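Local coordinates for NADP-dependent glyceraldehyde-3-phosphate dehydrogenase (Bacillus halodurans, PDB 3PRL), which probably oxidises glyceraldehyde 3-phosphate to 3-phosphoglycerate with NADP+, without phosphorylation, as a member of the aldehyde dehydrogenase family, at residues E109-A121 and Y164-V178. Numbering follows the deposited sequence.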
ATOM      1  N   GLU D 109      22.668   3.785  23.100  1.00 27.55           N
ATOM      2  CA  GLU D 109      22.722   4.347  21.763  1.00 27.21           C
ATOM      3  C   GLU D 109      23.202   3.328  20.742  1.00 27.34           C
ATOM      4  O   GLU D 109      22.630   3.239  19.658  1.00 27.12           O
ATOM      5  CB  GLU D 109      23.626   5.582  21.713  1.00 27.25           C
ATOM      6  CG  GLU D 109      23.835   6.094  20.287  1.00 25.85           C
ATOM      7  CD  GLU D 109      24.484   7.455  20.207  1.00 26.87           C
ATOM      8  OE1 GLU D 109      24.871   8.021  21.259  1.00 26.20           O
ATOM      9  OE2 GLU D 109      24.608   7.946  19.072  1.00 25.55           O
ATOM     10  N   VAL D 110      24.249   2.578  21.089  1.00 27.84           N
ATOM     11  CA  VAL D 110      24.752   1.498  20.234  1.00 28.37           C
ATOM     12  C   VAL D 110      23.712   0.362  20.072  1.00 28.39           C
ATOM     13  O   VAL D 110      23.525  -0.135  18.963  1.00 28.26           O
ATOM     14  CB  VAL D 110      26.113   0.911  20.733  1.00 29.26           C
ATOM     15  CG1 VAL D 110      26.755   0.037  19.661  1.00 30.30           C
ATOM     16  CG2 VAL D 110      27.081   2.018  21.173  1.00 30.32           C
ATOM     17  N   SER D 111      23.052  -0.037  21.166  1.00 28.73           N
ATOM     18  CA  SER D 111      22.017  -1.099  21.116  1.00 29.58           C
ATOM     19  C   SER D 111      20.911  -0.709  20.161  1.00 29.11           C
ATOM     20  O   SER D 111      20.539  -1.485  19.275  1.00 29.33           O
ATOM     21  CB  SER D 111      21.378  -1.357  22.481  1.00 29.80           C
ATOM     22  OG  SER D 111      22.328  -1.738  23.442  1.00 36.04           O
ATOM     23  N   ARG D 112      20.399   0.504  20.348  1.00 28.59           N
ATOM     24  CA  ARG D 112      19.280   0.989  19.555  1.00 28.26           C
ATOM     25  C   ARG D 112      19.701   1.113  18.094  1.00 26.52           C
ATOM     26  O   ARG D 112      18.899   0.850  17.206  1.00 25.47           O
ATOM     27  CB  ARG D 112      18.736   2.320  20.104  1.00 29.19           C
ATOM     28  CG  ARG D 112      17.476   2.836  19.386  1.00 30.91           C
ATOM     29  CD  ARG D 112      16.778   3.979  20.150  1.00 28.95           C
ATOM     30  NE  ARG D 112      16.104   4.904  19.239  1.00 30.44           N
ATOM     31  CZ  ARG D 112      15.540   6.062  19.599  1.00 28.64           C
ATOM     32  NH1 ARG D 112      15.554   6.461  20.868  1.00 30.71           N
ATOM     33  NH2 ARG D 112      14.961   6.834  18.677  1.00 29.99           N
ATOM     34  N   THR D 113      20.962   1.504  17.867  1.00 25.63           N
ATOM     35  CA  THR D 113      21.501   1.672  16.517  1.00 24.91           C
ATOM     36  C   THR D 113      21.387   0.376  15.703  1.00 23.78           C
ATOM     37  O   THR D 113      20.888   0.399  14.571  1.00 22.63           O
ATOM     38  CB  THR D 113      22.973   2.222  16.531  1.00 26.02           C
ATOM     39  OG1 THR D 113      22.977   3.611  16.877  1.00 24.99           O
ATOM     40  CG2 THR D 113      23.650   2.068  15.182  1.00 25.11           C
ATOM     41  N   ALA D 114      21.841  -0.741  16.285  1.00 23.61           N
ATOM     42  CA  ALA D 114      21.748  -2.060  15.633  1.00 23.64           C
ATOM     43  C   ALA D 114      20.305  -2.460  15.395  1.00 23.52           C
ATOM     44  O   ALA D 114      19.980  -3.103  14.396  1.00 23.23           O
ATOM     45  CB  ALA D 114      22.482  -3.143  16.444  1.00 23.61           C
ATOM     46  N   ASP D 115      19.438  -2.051  16.309  1.00 23.99           N
ATOM     47  CA  ASP D 115      18.011  -2.255  16.153  1.00 23.96           C
ATOM     48  C   ASP D 115      17.453  -1.480  14.963  1.00 23.28           C
ATOM     49  O   ASP D 115      16.609  -2.014  14.229  1.00 23.50           O
ATOM     50  CB  ASP D 115      17.268  -1.875  17.426  1.00 24.29           C
ATOM     51  CG  ASP D 115      17.506  -2.860  18.560  1.00 28.52           C
ATOM     52  OD1 ASP D 115      18.006  -3.989  18.316  1.00 25.26           O
ATOM     53  OD2 ASP D 115      17.174  -2.500  19.703  1.00 25.06           O
ATOM     54  N   ILE D 116      17.919  -0.243  14.764  1.00 22.24           N
ATOM     55  CA  ILE D 116      17.514   0.559  13.600  1.00 21.55           C
ATOM     56  C   ILE D 116      18.057  -0.008  12.289  1.00 22.27           C
ATOM     57  O   ILE D 116      17.354   0.000  11.263  1.00 22.52           O
ATOM     58  CB  ILE D 116      17.927   2.061  13.725  1.00 20.81           C
ATOM     59  CG1 ILE D 116      17.018   2.795  14.710  1.00 21.43           C
ATOM     60  CG2 ILE D 116      17.803   2.773  12.397  1.00 21.28           C
ATOM     61  CD1 ILE D 116      17.735   3.946  15.454  1.00 20.82           C
ATOM     62  N   ILE D 117      19.292  -0.491  12.316  1.00 22.50           N
ATOM     63  CA  ILE D 117      19.929  -1.056  11.139  1.00 23.63           C
ATOM     64  C   ILE D 117      19.234  -2.360  10.696  1.00 24.56           C
ATOM     65  O   ILE D 117      19.053  -2.585   9.499  1.00 24.11           O
ATOM     66  CB  ILE D 117      21.447  -1.263  11.374  1.00 25.02           C
ATOM     67  CG1 ILE D 117      22.154   0.097  11.511  1.00 24.47           C
ATOM     68  CG2 ILE D 117      22.096  -2.126  10.276  1.00 24.81           C
ATOM     69  CD1 ILE D 117      23.487   0.012  12.167  1.00 25.46           C
ATOM     70  N   ARG D 118      18.836  -3.207  11.651  1.00 25.20           N
ATOM     71  CA  ARG D 118      18.168  -4.467  11.286  1.00 25.88           C
ATOM     72  C   ARG D 118      16.784  -4.216  10.700  1.00 24.38           C
ATOM     73  O   ARG D 118      16.423  -4.797   9.686  1.00 25.20           O
ATOM     74  CB  ARG D 118      18.107  -5.427  12.470  1.00 27.81           C
ATOM     75  CG  ARG D 118      19.475  -5.916  12.896  1.00 32.12           C
ATOM     76  CD  ARG D 118      19.378  -7.233  13.595  1.00 29.34           C
ATOM     77  NE  ARG D 118      20.313  -7.301  14.706  1.00 33.25           N
ATOM     78  CZ  ARG D 118      20.023  -6.916  15.942  1.00 30.06           C
ATOM     79  NH1 ARG D 118      18.812  -6.432  16.231  1.00 32.85           N
ATOM     80  NH2 ARG D 118      20.945  -7.020  16.893  1.00 33.81           N
ATOM     81  N   HIS D 119      16.034  -3.322  11.331  1.00 22.83           N
ATOM     82  CA  HIS D 119      14.668  -2.988  10.926  1.00 22.08           C
ATOM     83  C   HIS D 119      14.602  -2.274   9.582  1.00 21.58           C
ATOM     84  O   HIS D 119      13.633  -2.442   8.842  1.00 21.55           O
ATOM     85  CB  HIS D 119      14.007  -2.142  12.000  1.00 22.18           C
ATOM     86  CG  HIS D 119      12.515  -2.161  11.939  1.00 22.11           C
ATOM     87  ND1 HIS D 119      11.752  -3.039  12.678  1.00 22.16           N
ATOM     88  CD2 HIS D 119      11.646  -1.422  11.213  1.00 21.50           C
ATOM     89  CE1 HIS D 119      10.476  -2.832  12.417  1.00 21.98           C
ATOM     90  NE2 HIS D 119      10.385  -1.861  11.528  1.00 21.59           N
ATOM     91  N   THR D 120      15.632  -1.465   9.306  1.00 21.12           N
ATOM     92  CA  THR D 120      15.877  -0.797   8.030  1.00 20.30           C
ATOM     93  C   THR D 120      16.167  -1.822   6.935  1.00 19.93           C
ATOM     94  O   THR D 120      15.636  -1.720   5.821  1.00 19.28           O
ATOM     95  CB  THR D 120      17.109   0.196   8.136  1.00 19.89           C
ATOM     96  OG1 THR D 120      16.792   1.300   8.991  1.00 17.60           O
ATOM     97  CG2 THR D 120      17.504   0.753   6.796  1.00 17.72           C
ATOM     98  N   ALA D 121      17.078  -2.752   7.231  1.00 20.19           N
ATOM     99  CA  ALA D 121      17.354  -3.882   6.321  1.00 20.41           C
ATOM    100  C   ALA D 121      16.078  -4.633   5.906  1.00 20.96           C
ATOM    101  O   ALA D 121      15.830  -4.792   4.701  1.00 20.41           O
ATOM    102  CB  ALA D 121      18.350  -4.835   6.926  1.00 20.28           C
ATOM    103  N   TYR D 164      24.031  12.418  18.740  1.00 27.87           N
ATOM    104  CA  TYR D 164      23.901  10.974  18.640  1.00 27.30           C
ATOM    105  C   TYR D 164      24.845  10.566  17.516  1.00 25.82           C
ATOM    106  O   TYR D 164      24.452  10.508  16.370  1.00 25.85           O
ATOM    107  CB  TYR D 164      22.458  10.586  18.288  1.00 27.91           C
ATOM    108  CG  TYR D 164      21.409  10.919  19.334  1.00 30.41           C
ATOM    109  CD1 TYR D 164      20.931   9.938  20.201  1.00 28.16           C
ATOM    110  CD2 TYR D 164      20.868  12.206  19.436  1.00 27.98           C
ATOM    111  CE1 TYR D 164      19.962  10.237  21.169  1.00 30.66           C
ATOM    112  CE2 TYR D 164      19.889  12.520  20.393  1.00 30.47           C
ATOM    113  CZ  TYR D 164      19.444  11.519  21.261  1.00 28.29           C
ATOM    114  OH  TYR D 164      18.485  11.803  22.216  1.00 30.82           O
ATOM    115  N   PRO D 165      26.111  10.308  17.847  1.00 25.25           N
ATOM    116  CA  PRO D 165      27.132  10.139  16.817  1.00 24.78           C
ATOM    117  C   PRO D 165      27.253   8.702  16.258  1.00 24.67           C
ATOM    118  O   PRO D 165      28.064   8.453  15.368  1.00 24.91           O
ATOM    119  CB  PRO D 165      28.399  10.561  17.546  1.00 25.04           C
ATOM    120  CG  PRO D 165      28.154  10.144  18.961  1.00 23.43           C
ATOM    121  CD  PRO D 165      26.684  10.264  19.211  1.00 24.85           C
ATOM    122  N   VAL D 166      26.469   7.772  16.788  1.00 24.05           N
ATOM    123  CA  VAL D 166      26.370   6.439  16.219  1.00 24.70           C
ATOM    124  C   VAL D 166      24.946   6.327  15.675  1.00 25.31           C
ATOM    125  O   VAL D 166      24.740   6.105  14.480  1.00 24.64           O
ATOM    126  CB  VAL D 166      26.776   5.333  17.275  1.00 24.86           C
ATOM    127  CG1 VAL D 166      26.544   3.943  16.761  1.00 24.81           C
ATOM    128  CG2 VAL D 166      28.251   5.473  17.612  1.00 25.34           C
ATOM    129  N   ASN D 167      23.971   6.581  16.539  1.00 26.63           N
ATOM    130  CA  ASN D 167      22.549   6.517  16.180  1.00 28.07           C
ATOM    131  C   ASN D 167      22.124   7.357  14.968  1.00 27.77           C
ATOM    132  O   ASN D 167      21.518   6.830  14.031  1.00 27.76           O
ATOM    133  CB  ASN D 167      21.702   6.877  17.405  1.00 30.00           C
ATOM    134  CG  ASN D 167      20.265   6.455  17.262  1.00 30.91           C
ATOM    135  OD1 ASN D 167      19.495   7.076  16.524  1.00 29.48           O
ATOM    136  ND2 ASN D 167      19.887   5.389  17.967  1.00 29.98           N
ATOM    137  N   LEU D 168      22.441   8.656  14.983  1.00 27.25           N
ATOM    138  CA  LEU D 168      22.013   9.572  13.928  1.00 26.43           C
ATOM    139  C   LEU D 168      22.925   9.497  12.703  1.00 25.55           C
ATOM    140  O   LEU D 168      22.576   9.994  11.628  1.00 25.60           O
ATOM    141  CB  LEU D 168      21.906  11.011  14.463  1.00 27.30           C
ATOM    142  CG  LEU D 168      20.895  11.274  15.590  1.00 24.91           C
ATOM    143  CD1 LEU D 168      20.831  12.748  15.888  1.00 27.37           C
ATOM    144  CD2 LEU D 168      19.525  10.735  15.244  1.00 26.93           C
ATOM    145  N   ALA D 169      24.073   8.837  12.861  1.00 24.50           N
ATOM    146  CA  ALA D 169      24.920   8.475  11.725  1.00 24.19           C
ATOM    147  C   ALA D 169      24.399   7.234  10.946  1.00 23.71           C
ATOM    148  O   ALA D 169      24.107   7.315   9.746  1.00 23.11           O
ATOM    149  CB  ALA D 169      26.351   8.278  12.196  1.00 24.51           C
ATOM    150  N   ALA D 170      24.268   6.100  11.634  1.00 23.91           N
ATOM    151  CA  ALA D 170      23.665   4.877  11.053  1.00 24.16           C
ATOM    152  C   ALA D 170      22.230   5.029  10.517  1.00 24.13           C
ATOM    153  O   ALA D 170      21.834   4.349   9.571  1.00 24.15           O
ATOM    154  CB  ALA D 170      23.706   3.767  12.046  1.00 24.37           C
ATOM    155  N   ALA D 171      21.441   5.891  11.148  1.00 24.29           N
ATOM    156  CA  ALA D 171      20.085   6.186  10.681  1.00 24.10           C
ATOM    157  C   ALA D 171      20.080   6.748   9.251  1.00 24.04           C
ATOM    158  O   ALA D 171      19.049   6.741   8.594  1.00 23.65           O
ATOM    159  CB  ALA D 171      19.423   7.160  11.617  1.00 23.99           C
ATOM    160  N   LYS D 172      21.231   7.240   8.793  1.00 24.18           N
ATOM    161  CA  LYS D 172      21.396   7.804   7.439  1.00 23.64           C
ATOM    162  C   LYS D 172      22.122   6.852   6.522  1.00 22.98           C
ATOM    163  O   LYS D 172      21.727   6.671   5.368  1.00 22.59           O
ATOM    164  CB  LYS D 172      22.177   9.114   7.488  1.00 24.33           C
ATOM    165  CG  LYS D 172      21.457  10.231   8.230  1.00 24.78           C
ATOM    166  CD  LYS D 172      22.394  11.416   8.480  1.00 24.64           C
ATOM    167  CE  LYS D 172      21.673  12.553   9.181  1.00 24.97           C
ATOM    168  NZ  LYS D 172      21.005  12.051  10.415  1.00 24.56           N
ATOM    169  N   ILE D 173      23.194   6.249   7.035  1.00 23.19           N
ATOM    170  CA  ILE D 173      23.993   5.309   6.259  1.00 23.37           C
ATOM    171  C   ILE D 173      23.214   4.034   5.898  1.00 23.80           C
ATOM    172  O   ILE D 173      23.228   3.638   4.737  1.00 25.05           O
ATOM    173  CB  ILE D 173      25.342   4.959   6.943  1.00 23.47           C
ATOM    174  CG1 ILE D 173      26.116   6.231   7.313  1.00 23.10           C
ATOM    175  CG2 ILE D 173      26.214   4.080   6.018  1.00 23.32           C
ATOM    176  CD1 ILE D 173      27.277   5.970   8.284  1.00 23.97           C
ATOM    177  N   ALA D 174      22.516   3.417   6.857  1.00 23.44           N
ATOM    178  CA  ALA D 174      21.811   2.138   6.589  1.00 23.19           C
ATOM    179  C   ALA D 174      20.781   2.216   5.470  1.00 21.89           C
ATOM    180  O   ALA D 174      20.837   1.386   4.565  1.00 21.44           O
ATOM    181  CB  ALA D 174      21.171   1.550   7.857  1.00 23.93           C
ATOM    182  N   PRO D 175      19.820   3.183   5.538  1.00 20.79           N
ATOM    183  CA  PRO D 175      18.826   3.177   4.454  1.00 19.56           C
ATOM    184  C   PRO D 175      19.454   3.467   3.113  1.00 18.95           C
ATOM    185  O   PRO D 175      18.990   2.955   2.092  1.00 18.46           O
ATOM    186  CB  PRO D 175      17.846   4.305   4.822  1.00 19.73           C
ATOM    187  CG  PRO D 175      18.457   5.036   6.054  1.00 20.13           C
ATOM    188  CD  PRO D 175      19.426   4.060   6.672  1.00 20.23           C
ATOM    189  N   ALA D 176      20.493   4.296   3.120  1.00 18.73           N
ATOM    190  CA  ALA D 176      21.223   4.656   1.903  1.00 18.92           C
ATOM    191  C   ALA D 176      21.871   3.464   1.199  1.00 19.34           C
ATOM    192  O   ALA D 176      21.685   3.272  -0.011  1.00 19.34           O
ATOM    193  CB  ALA D 176      22.256   5.765   2.198  1.00 18.90           C
ATOM    194  N   LEU D 177      22.609   2.646   1.946  1.00 19.80           N
ATOM    195  CA  LEU D 177      23.342   1.533   1.333  1.00 20.61           C
ATOM    196  C   LEU D 177      22.417   0.405   0.933  1.00 21.30           C
ATOM    197  O   LEU D 177      22.611  -0.224  -0.115  1.00 21.80           O
ATOM    198  CB  LEU D 177      24.389   0.964   2.284  1.00 20.15           C
ATOM    199  CG  LEU D 177      25.407   1.882   2.981  1.00 22.69           C
ATOM    200  CD1 LEU D 177      26.214   1.039   3.949  1.00 20.71           C
ATOM    201  CD2 LEU D 177      26.313   2.607   2.010  1.00 20.58           C
ATOM    202  N   VAL D 178      21.424   0.127   1.773  1.00 21.80           N
ATOM    203  CA  VAL D 178      20.547  -1.009   1.494  1.00 22.70           C
ATOM    204  C   VAL D 178      19.657  -0.776   0.274  1.00 22.45           C
ATOM    205  O   VAL D 178      19.190  -1.742  -0.350  1.00 22.61           O
ATOM    206  CB  VAL D 178      19.714  -1.445   2.711  1.00 22.91           C
ATOM    207  CG1 VAL D 178      18.540  -0.504   2.934  1.00 22.63           C
ATOM    208  CG2 VAL D 178      19.242  -2.866   2.503  1.00 23.39           C
TER
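With chi1 at 173° and the chain extended beyond CG, Glu-109 reaches from its helix to the start of helix 167-178, where its OE2 accepts two backbone N-H groups. The N of Asn-167 lies 2.9 Å from Glu-109 OE2 and uses the anti lone pair of that oxygen. The N of Val-166, 3.0 Å from Glu-109 OE2, comes instead from above the carboxylate plane. Both N-H groups point at the oxygen to within about 20° of straight. The other oxygen, OE1, forms a salt bridge with Lys-101, so both ends of the carboxylate are held.

Asn-167 is itself a knob, seated among Glu-109, Arg-112, Thr-113 and Ile-116. The Ile-116 and Asn-167 side chains cross at about a right angle, with CD1 of Ile-116 3.6 Å from ND2 of Asn-167, while the Arg-112 chain slants across the Asn-167 amide, its guanidinium nearly perpendicular to the amide plane and paired with Asp-449. In Thr-113, OG1 donates to Glu-109 O within its own helix, which turns CG2 onto the CB of Ala-170 at 3.6 Å. Further along, Ile-117 CD1 packs 3.8 Å from Ala-170 CB, and Thr-120 CG2 lies 3.6 Å from the N of Pro-175.

The axes run nearly parallel, 21° apart and 9.2 Å at closest approach; Ala-170 and Ala-174 facing the other helix suit this spacing. Helix 167-178 follows strand 144-159 and leads into the parallel strand 182-186, a beta-alpha-beta crossover of the Rossmann-like coenzyme domain, and the side chain of Pro-165 lies about 6 Å from those of Ser-160 and Phe-162, which bind NADP(+). A buried carboxylate receiving N-H groups at a helix N-terminus, with a lysine on its other oxygen, is probably stabilised as the anion, anchoring this turn beside the coenzyme site.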